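PDB 6ITW: type VI immunity protein Atu4351 from Agrobacterium fabrum, which probably neutralises the partner effector of the bacterial type VI secretion system, acting as its immunity protein and so protecting the producing cell from its own toxin. Local coordinates for residues K164-L167 with G168-Y171; G74-K77 with Q78-P81; Y40-F43 with I44-G48. All blocks are in the same frame, centred on the assembly; numbering follows the deposited sequence.

In the fold
From the N terminus, contact 3 comes first: residues 40-48 run through helix 38-47, which packs on helix 128-137 through Tyr40, and leave it ahead of strand 49-52, an outermost strand of the large mixed sheet. Contact 2, residues 74-81, turns the chain back between helix 66-73 and strand 84-90 of that sheet and joins this loop to strand 218-221. Contact 1, residues 164-171, closes the loop between helix 155-162 and strand 169-173 of a two-stranded sheet. The three follow in series, none nested or crossed. Contacts 2 and 3 belong to the GAD-like domain and contact 1 to the Tdi1 C-terminal region; the centres of contacts 1 and 2 are about 28 Å apart, on opposite sides of the chain's centre.

Contact 1: residues K164-L167 with G168-Y171; sequences KLQL and GQIY
The Tyr171 ring carries Leu165 on one face: the methyl CD2 stands over that face, off-centre towards the rim and 3.8 Å from the centroid of the Tyr171 ring, a CH-pi contact. Leu165 CG lies near the hydroxyl end of the ring, 3.6 Å from Tyr171 CZ, while its other methyl, CD1, reaches back to Gln169 O. Leu158 and Leu162 of helix 155-162 also pack against this ring. Nearby, the side chains of Gln166 and Gln169 run side by side the same way, with their amide planes 25° apart. With CG beside its own backbone N (chi1 -59°) and the chain extended beyond it, Gln169 carries its amide back along the turn, and OE1 takes the N-H of Gln166 at 3.0 Å from Gln166 N. That donor is tilted out of the amide's carbonyl plane.

Alongside this bond the backbone makes a type II beta turn from Gln166 to Gln169, closed by Gln169 N to Gln166 O at 2.9 Å. Gly168 takes the third place with phi 90°, the positive value that a type II turn asks of this position and glycine meets readily. The turn ends the loop that joins helix 155-162 to strand 169-173, which pairs antiparallel with strand 188-192. A water joins the two arms farther out: it accepts from Leu165 N and donates to Tyr171 OH, 2.8 Å away. The same hydroxyl is hydrogen-bonded to Gly163 O, while Lys164 NZ turns outward to a salt bridge with Glu19.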
# COMPACT_ATOMS: atom_id res chain seq x y z
N LYS A 164 -11.36 13.16 8.90
CA LYS A 164 -10.60 11.92 9.00
C LYS A 164 -11.19 10.84 8.10
O LYS A 164 -12.41 10.71 7.97
CB LYS A 164 -10.58 11.45 10.45
CG LYS A 164 -9.69 10.26 10.72
CD LYS A 164 -9.34 10.17 12.19
CE LYS A 164 -10.55 9.85 13.05
NZ LYS A 164 -10.14 9.94 14.49
N LEU A 165 -10.32 10.04 7.48
CA LEU A 165 -10.82 8.91 6.71
C LEU A 165 -11.42 7.86 7.64
O LEU A 165 -10.88 7.56 8.71
CB LEU A 165 -9.70 8.29 5.87
CG LEU A 165 -9.13 9.09 4.69
CD1 LEU A 165 -7.84 8.46 4.22
CD2 LEU A 165 -10.15 9.21 3.54
N GLN A 166 -12.56 7.30 7.22
CA GLN A 166 -13.09 6.08 7.81
C GLN A 166 -12.38 4.86 7.24
O GLN A 166 -11.92 4.86 6.09
CB GLN A 166 -14.60 5.99 7.55
CG GLN A 166 -15.41 7.02 8.36
CD GLN A 166 -16.67 7.50 7.64
OE1 GLN A 166 -17.39 6.71 7.03
NE2 GLN A 166 -16.93 8.82 7.71
N LEU A 167 -12.31 3.79 8.04
CA LEU A 167 -11.65 2.57 7.59
C LEU A 167 -12.27 2.12 6.27
O LEU A 167 -13.49 2.02 6.15
CB LEU A 167 -11.77 1.45 8.64
CG LEU A 167 -10.89 0.21 8.38
CD1 LEU A 167 -9.43 0.45 8.77
CD2 LEU A 167 -11.41 -1.05 9.06
N GLY A 168 -11.42 1.87 5.28
CA GLY A 168 -11.90 1.51 3.97
C GLY A 168 -12.14 2.67 3.02
O GLY A 168 -12.71 2.45 1.94
N GLN A 169 -11.73 3.89 3.37
CA GLN A 169 -11.71 5.02 2.44
C GLN A 169 -10.29 5.54 2.22
O GLN A 169 -9.39 5.28 3.01
CB GLN A 169 -12.53 6.20 2.95
CG GLN A 169 -13.97 5.93 3.19
CD GLN A 169 -14.61 7.17 3.78
OE1 GLN A 169 -14.05 7.80 4.68
NE2 GLN A 169 -15.77 7.54 3.24
N ILE A 170 -10.13 6.31 1.13
CA ILE A 170 -8.90 7.04 0.82
C ILE A 170 -9.28 8.41 0.27
O ILE A 170 -10.43 8.65 -0.12
CB ILE A 170 -8.00 6.30 -0.21
CG1 ILE A 170 -8.77 6.04 -1.50
CG2 ILE A 170 -7.46 4.99 0.35
CD1 ILE A 170 -7.89 5.48 -2.66
N TYR A 171 -8.30 9.32 0.22
CA TYR A 171 -8.44 10.56 -0.54
C TYR A 171 -8.06 10.29 -2.00
O TYR A 171 -7.00 9.72 -2.28
CB TYR A 171 -7.55 11.67 0.01
CG TYR A 171 -7.77 11.98 1.48
CD1 TYR A 171 -9.03 12.32 1.96
CD2 TYR A 171 -6.70 11.93 2.38
CE1 TYR A 171 -9.23 12.61 3.30
CE2 TYR A 171 -6.89 12.22 3.74
CZ TYR A 171 -8.16 12.56 4.19
OH TYR A 171 -8.35 12.85 5.52
O HOH W 1 -7.41 10.73 7.14

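Contact 2: residues G74-K77 with Q78-P81; sequences GGDK and QLNP
Asp76 holds its CG opposite the backbone N and beside its own carbonyl carbon (chi1 -156°), which swings the carboxylate across to the amides of Gln78 and Leu79. The carboxylate's rotation then turns OD2 to those two N-H groups. The side chain bridges a tight turn in the manner of an Asx motif: OD2 takes the N-H of Leu79, three residues on, and only weakly that of Gln78, two residues on. The bond to Leu79 is nearly linear, 177° at the hydrogen, with Leu79 N 3.0 Å from Asp76 OD2. It meets the oxygen on its anti side, 19° out of the carboxylate plane. Gln78 N is at 3.1 Å from Asp76 OD2, but its poorer angle makes that second bond weak. The Leu79 bond, with the weak Gln78 one beside it, holds the chain as it reverses between helix 66-73 and strand 84-90 in the GAD-like part of the protein.

OD1 turns to the last strand of the large sheet, 218-221, and the residues after it: a salt bridge with Arg220 and a hydrogen bond from Gly223 N, so both oxygens of this buried group are engaged. Gln78 also serves Arg220 through OE1, and the positive guanidinium would be expected to stabilise the charged form of Asp76. Behind the carboxylate, Asp76 CB lies 3.6 Å from Leu79 O. The side chain of Leu79 turns to Val114 and Cys116 of strand 113-116, wedging this side of the loop against the sheet.

Where the two arms draw apart, Pro81 packs on Val69 and Leu73 of helix 66-73, and its ring borders the glycine at the other end of the turn, Pro81 CG lying 4.0 Å from Gly74 N.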
# COMPACT_ATOMS: atom_id res chain seq x y z
N GLY A 74 -1.77 -7.86 -12.85
CA GLY A 74 -2.22 -8.81 -13.84
C GLY A 74 -1.16 -9.21 -14.84
O GLY A 74 -0.66 -8.38 -15.60
N GLY A 75 -0.79 -10.49 -14.80
CA GLY A 75 0.09 -11.06 -15.79
C GLY A 75 1.56 -10.81 -15.59
O GLY A 75 2.35 -11.09 -16.50
N ASP A 76 1.98 -10.29 -14.44
CA ASP A 76 3.40 -10.10 -14.22
C ASP A 76 4.08 -11.42 -13.85
O ASP A 76 3.52 -12.23 -13.12
CB ASP A 76 3.65 -9.06 -13.13
CG ASP A 76 5.02 -8.43 -13.27
OD1 ASP A 76 5.13 -7.45 -14.05
OD2 ASP A 76 5.98 -8.92 -12.63
N LYS A 77 5.30 -11.61 -14.35
CA LYS A 77 6.01 -12.87 -14.11
C LYS A 77 6.72 -12.87 -12.76
O LYS A 77 6.72 -13.89 -12.06
CB LYS A 77 7.02 -13.13 -15.22
CG LYS A 77 6.48 -12.96 -16.64
CD LYS A 77 5.31 -13.92 -16.94
CE LYS A 77 4.85 -13.75 -18.39
NZ LYS A 77 3.59 -14.50 -18.69
N GLN A 78 7.33 -11.75 -12.39
CA GLN A 78 8.07 -11.67 -11.14
C GLN A 78 7.20 -11.34 -9.93
O GLN A 78 7.38 -11.94 -8.86
CB GLN A 78 9.17 -10.62 -11.28
CG GLN A 78 10.06 -10.85 -12.47
CD GLN A 78 11.24 -9.92 -12.46
OE1 GLN A 78 11.08 -8.70 -12.54
NE2 GLN A 78 12.43 -10.49 -12.33
N LEU A 79 6.29 -10.38 -10.05
CA LEU A 79 5.38 -10.01 -8.96
C LEU A 79 4.01 -10.59 -9.27
O LEU A 79 3.07 -9.90 -9.67
CB LEU A 79 5.32 -8.50 -8.79
CG LEU A 79 6.66 -7.87 -8.43
CD1 LEU A 79 6.48 -6.37 -8.26
CD2 LEU A 79 7.24 -8.55 -7.18
N ASN A 80 3.89 -11.89 -9.06
CA ASN A 80 2.68 -12.61 -9.42
C ASN A 80 1.54 -12.24 -8.48
O ASN A 80 1.67 -12.44 -7.26
CB ASN A 80 3.00 -14.10 -9.39
CG ASN A 80 1.79 -14.98 -9.50
OD1 ASN A 80 0.71 -14.57 -9.97
ND2 ASN A 80 1.94 -16.22 -9.05
N PRO A 81 0.42 -11.73 -8.98
CA PRO A 81 -0.68 -11.33 -8.06
C PRO A 81 -1.09 -12.43 -7.10
O PRO A 81 -1.43 -12.14 -5.94
CB PRO A 81 -1.83 -10.96 -9.01
CG PRO A 81 -1.29 -11.00 -10.40
CD PRO A 81 0.04 -11.67 -10.40

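Contact 3: residues Y40-F43 with I44-G48; sequences YLDF and IRHAG
Ile44 slides its CG1-CD1 arm obliquely along the hydroxyl side of the Tyr40 ring, with Ile44 CG1 3.5 Å from Tyr40 CE2 and CD1 close to the OH. Having CG1 beside the backbone N (chi1 -64°) and a second bend at chi2 puts CD1 between Tyr40 and its other neighbour, Phe43, where it comes to 3.7 Å from Phe43 CD2. Ala47 CB lies over one face of the Phe43 ring, offset to the rim and 4.1 Å from Phe43 CE1. Tyr8, whose ring stacks with that of Phe43, and Leu132 and Val136 of helix 128-137, against Tyr40, also cover this side.

Charged groups take another side. Arg45 bends at chi3 and brings NH1 to Asp42 OD1, 2.7 Å away, in a salt bridge. The oxygen lies near the plane of the guanidinium and is met on its anti side; the two group planes are turned 44° apart. Arg45 NE forms a further salt bridge with Glu26, so the guanidinium is held by two carboxylates.

Asp42 O takes two donors on opposite faces of its carbonyl plane: the regular helical N-H of His46, and His46 ND1 at 3.3 Å from Asp42 O, with the oxygen in the plane of the imidazole. The ladder closes with Ala47 N to Phe43 O at 2.8 Å and Gly48 N to Ile44 O. Gly48 then leaves helical angles with positive phi, the usual glycine ending at the C terminus of an alpha helix, here leading straight into strand 49-52.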
# COMPACT_ATOMS: atom_id res chain seq x y z
N TYR A 40 3.71 -11.11 11.74
CA TYR A 40 2.77 -10.10 11.29
C TYR A 40 1.33 -10.54 11.51
O TYR A 40 0.48 -9.74 11.93
CB TYR A 40 2.99 -9.76 9.81
CG TYR A 40 1.96 -8.77 9.32
CD1 TYR A 40 2.13 -7.40 9.50
CD2 TYR A 40 0.78 -9.22 8.73
CE1 TYR A 40 1.16 -6.48 9.09
CE2 TYR A 40 -0.20 -8.31 8.32
CZ TYR A 40 -0.00 -6.95 8.50
OH TYR A 40 -0.97 -6.06 8.08
N LEU A 41 1.03 -11.81 11.20
CA LEU A 41 -0.35 -12.28 11.33
C LEU A 41 -0.79 -12.29 12.79
O LEU A 41 -1.94 -11.95 13.10
CB LEU A 41 -0.51 -13.66 10.70
CG LEU A 41 -0.39 -13.72 9.17
CD1 LEU A 41 -0.38 -15.19 8.70
CD2 LEU A 41 -1.53 -12.93 8.50
N ASP A 42 0.12 -12.64 13.69
CA ASP A 42 -0.22 -12.62 15.10
C ASP A 42 -0.45 -11.19 15.60
O ASP A 42 -1.38 -10.94 16.38
CB ASP A 42 0.86 -13.32 15.93
CG ASP A 42 0.38 -13.66 17.33
OD1 ASP A 42 -0.74 -14.22 17.44
OD2 ASP A 42 1.09 -13.35 18.32
N PHE A 43 0.36 -10.24 15.15
CA PHE A 43 0.07 -8.83 15.39
C PHE A 43 -1.37 -8.47 14.99
O PHE A 43 -2.14 -7.92 15.79
CB PHE A 43 1.09 -7.96 14.63
CG PHE A 43 0.78 -6.50 14.66
CD1 PHE A 43 0.87 -5.78 15.84
CD2 PHE A 43 0.40 -5.84 13.49
CE1 PHE A 43 0.58 -4.41 15.87
CE2 PHE A 43 0.12 -4.47 13.50
CZ PHE A 43 0.21 -3.76 14.69
N ILE A 44 -1.78 -8.85 13.78
CA ILE A 44 -3.14 -8.55 13.32
C ILE A 44 -4.18 -9.30 14.16
O ILE A 44 -5.26 -8.76 14.46
CB ILE A 44 -3.28 -8.89 11.83
CG1 ILE A 44 -2.36 -7.99 11.03
CG2 ILE A 44 -4.73 -8.75 11.39
CD1 ILE A 44 -2.53 -6.53 11.33
N ARG A 45 -3.89 -10.55 14.51
CA ARG A 45 -4.81 -11.31 15.35
C ARG A 45 -5.12 -10.57 16.65
O ARG A 45 -6.26 -10.55 17.11
CB ARG A 45 -4.22 -12.70 15.65
CG ARG A 45 -5.05 -13.54 16.62
CD ARG A 45 -4.33 -14.85 17.00
NE ARG A 45 -4.33 -15.79 15.89
CZ ARG A 45 -3.25 -16.14 15.19
NH1 ARG A 45 -2.06 -15.64 15.50
NH2 ARG A 45 -3.37 -16.99 14.18
N HIS A 46 -4.11 -9.93 17.23
CA HIS A 46 -4.29 -9.18 18.47
C HIS A 46 -4.88 -7.80 18.22
O HIS A 46 -5.88 -7.42 18.84
CB HIS A 46 -2.95 -9.07 19.18
CG HIS A 46 -2.63 -10.26 20.03
ND1 HIS A 46 -1.82 -11.29 19.60
CD2 HIS A 46 -3.03 -10.59 21.28
CE1 HIS A 46 -1.72 -12.19 20.55
NE2 HIS A 46 -2.44 -11.79 21.58
N ALA A 47 -4.26 -7.02 17.34
CA ALA A 47 -4.65 -5.62 17.22
C ALA A 47 -5.82 -5.41 16.28
O ALA A 47 -6.42 -4.33 16.30
CB ALA A 47 -3.45 -4.77 16.78
N GLY A 48 -6.17 -6.40 15.46
CA GLY A 48 -7.15 -6.15 14.42
C GLY A 48 -6.57 -5.31 13.28
O GLY A 48 -5.36 -5.15 13.14